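Long-range contact in protein CT_858 (Chlamydia trachomatis, PDB 3DOR), which is probably a serine-type endopeptidase, a secreted chlamydial protease whose mature form is a dimer: residues B[274-279]-B[294-299]. Residues are numbered along the deposited sequence; the frame is centred on the assembly and turned at random.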
loop_
_atom_site.group_PDB
_atom_site.type_symbol
_atom_site.label_atom_id
_atom_site.label_comp_id
_atom_site.label_asym_id
_atom_site.label_seq_id
_atom_site.Cartn_x
_atom_site.Cartn_y
_atom_site.Cartn_z
ATOM N N GLY B 274 -5.360 -28.425 15.723
ATOM C CA GLY B 274 -5.262 -27.420 14.678
ATOM C C GLY B 274 -4.103 -26.437 14.744
ATOM O O GLY B 274 -2.965 -26.795 15.057
ATOM N N LEU B 275 -4.415 -25.183 14.437
ATOM C CA LEU B 275 -3.453 -24.091 14.423
ATOM C C LEU B 275 -2.975 -23.660 15.816
ATOM O O LEU B 275 -1.804 -23.337 16.002
ATOM C CB LEU B 275 -4.085 -22.893 13.707
ATOM C CG LEU B 275 -3.501 -22.376 12.387
ATOM C CD1 LEU B 275 -3.096 -23.520 11.465
ATOM C CD2 LEU B 275 -4.542 -21.489 11.721
ATOM N N PHE B 276 -3.886 -23.649 16.783
ATOM C CA PHE B 276 -3.563 -23.234 18.147
ATOM C C PHE B 276 -3.039 -24.351 19.038
ATOM O O PHE B 276 -3.457 -25.503 18.925
ATOM C CB PHE B 276 -4.803 -22.677 18.875
ATOM C CG PHE B 276 -5.357 -21.412 18.295
ATOM C CD1 PHE B 276 -6.311 -21.450 17.288
ATOM C CD2 PHE B 276 -4.956 -20.176 18.794
ATOM C CE1 PHE B 276 -6.870 -20.261 16.781
ATOM C CE2 PHE B 276 -5.504 -18.984 18.297
ATOM C CZ PHE B 276 -6.463 -19.027 17.290
ATOM N N ARG B 277 -2.134 -24.007 19.944
ATOM C CA ARG B 277 -1.671 -24.992 20.906
ATOM C C ARG B 277 -2.736 -24.896 22.007
ATOM O O ARG B 277 -2.925 -23.838 22.616
ATOM C CB ARG B 277 -0.302 -24.631 21.495
ATOM C CG ARG B 277 0.109 -25.596 22.607
ATOM C CD ARG B 277 1.511 -25.360 23.149
ATOM N NE ARG B 277 1.826 -26.345 24.180
ATOM C CZ ARG B 277 2.823 -26.237 25.049
ATOM N NH1 ARG B 277 3.623 -25.181 25.024
ATOM N NH2 ARG B 277 3.010 -27.177 25.960
ATOM N N ALA B 278 -3.444 -25.987 22.251
ATOM C CA ALA B 278 -4.480 -25.976 23.261
ATOM C C ALA B 278 -4.716 -27.381 23.776
ATOM O O ALA B 278 -4.725 -28.345 22.999
ATOM C CB ALA B 278 -5.768 -25.406 22.672
ATOM N N TYR B 279 -4.906 -27.500 25.082
ATOM C CA TYR B 279 -5.136 -28.800 25.669
ATOM C C TYR B 279 -5.806 -28.676 27.019
ATOM O O TYR B 279 -6.067 -27.573 27.503
ATOM C CB TYR B 279 -3.802 -29.558 25.800
ATOM C CG TYR B 279 -2.789 -28.903 26.719
ATOM C CD1 TYR B 279 -2.821 -29.128 28.091
ATOM C CD2 TYR B 279 -1.813 -28.035 26.213
ATOM C CE1 TYR B 279 -1.914 -28.509 28.948
ATOM C CE2 TYR B 279 -0.898 -27.409 27.064
ATOM C CZ TYR B 279 -0.960 -27.651 28.428
ATOM O OH TYR B 279 -0.083 -27.025 29.283
ATOM N N GLY B 294 -8.062 -25.950 31.352
ATOM C CA GLY B 294 -7.679 -25.767 29.967
ATOM C C GLY B 294 -6.464 -24.871 29.846
ATOM O O GLY B 294 -6.212 -24.021 30.710
ATOM N N PHE B 295 -5.686 -25.093 28.789
ATOM C CA PHE B 295 -4.509 -24.289 28.492
ATOM C C PHE B 295 -4.603 -23.918 27.015
ATOM O O PHE B 295 -4.798 -24.777 26.149
ATOM C CB PHE B 295 -3.207 -25.049 28.731
ATOM C CG PHE B 295 -1.966 -24.247 28.360
ATOM C CD1 PHE B 295 -1.323 -23.448 29.304
ATOM C CD2 PHE B 295 -1.477 -24.255 27.055
ATOM C CE1 PHE B 295 -0.213 -22.670 28.956
ATOM C CE2 PHE B 295 -0.369 -23.481 26.694
ATOM C CZ PHE B 295 0.264 -22.687 27.646
ATOM N N LEU B 296 -4.469 -22.631 26.738
ATOM C CA LEU B 296 -4.552 -22.123 25.380
ATOM C C LEU B 296 -3.509 -21.026 25.208
ATOM O O LEU B 296 -3.375 -20.169 26.066
ATOM C CB LEU B 296 -5.950 -21.543 25.137
ATOM C CG LEU B 296 -6.290 -20.843 23.814
ATOM C CD1 LEU B 296 -5.598 -19.501 23.737
ATOM C CD2 LEU B 296 -5.876 -21.715 22.648
ATOM N N ARG B 297 -2.755 -21.061 24.115
ATOM C CA ARG B 297 -1.779 -20.000 23.870
ATOM C C ARG B 297 -2.266 -19.171 22.684
ATOM O O ARG B 297 -2.638 -19.734 21.649
ATOM C CB ARG B 297 -0.387 -20.580 23.565
ATOM C CG ARG B 297 0.642 -19.516 23.148
ATOM C CD ARG B 297 2.082 -20.049 22.985
ATOM N NE ARG B 297 2.882 -19.067 22.255
ATOM C CZ ARG B 297 3.186 -17.854 22.719
ATOM N NH1 ARG B 297 2.784 -17.467 23.925
ATOM N NH2 ARG B 297 3.827 -16.993 21.947
ATOM N N ILE B 298 -2.327 -17.849 22.848
ATOM C CA ILE B 298 -2.719 -16.958 21.747
ATOM C C ILE B 298 -1.357 -16.385 21.372
ATOM O O ILE B 298 -0.803 -15.567 22.104
ATOM C CB ILE B 298 -3.677 -15.827 22.220
ATOM C CG1 ILE B 298 -4.989 -16.424 22.732
ATOM C CG2 ILE B 298 -3.974 -14.871 21.070
ATOM C CD1 ILE B 298 -5.988 -15.374 23.251
ATOM N N PRO B 299 -0.797 -16.810 20.228
ATOM C CA PRO B 299 0.520 -16.352 19.780
ATOM C C PRO B 299 0.639 -14.979 19.124
ATOM O O PRO B 299 1.666 -14.301 19.270
ATOM C CB PRO B 299 0.961 -17.489 18.859
ATOM C CG PRO B 299 -0.315 -17.821 18.147
ATOM C CD PRO B 299 -1.385 -17.748 19.247
HETATM O O HOH W 1 -1.040 -21.317 19.895
#
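Tyr279 and Phe295 illustrate how a hydrogen-bonded antiparallel pair can also join its side chains. Tyr279 N gives its hydrogen to Phe295 O, and Phe295 N returns one to Tyr279 O at 2.8 Å, both in the carbonyl planes. From Tyr279 CB, CG takes the crowded position between backbone N and carbonyl carbon (chi1 63°), which swings the ring across its partner. CD1 and CE1 pass near Phe295 CB, which lies over the tyrosine face, toward the rim, as a CH-pi contact. On the other branch, CD2 nears Phe295 CD2 and Tyr279 CE2 presses on Phe295 CD2 at 3.2 Å, a tight approach; Tyr279 CZ meets Phe295 CB and CG, and Tyr279 OH sits over the phenylalanine face, toward its rim. The planes, 20° apart, are slid so that the rings barely overlap. The same OH is hydrogen-bonded with Ile265 N. On the opposite sheet face, Leu296 CD2 touches Ala278 CB. Arg297 N bonds to Arg277 O, then a water takes over, accepting from Arg277 N and donating to Arg297 O. Such pairing is characteristic of a beta hairpin, here strands 278-284 and 290-297 on the antiparallel side of a mixed sheet, within a protein assigned to peptidase family S41; 290-297 also pairs in parallel with 333-337.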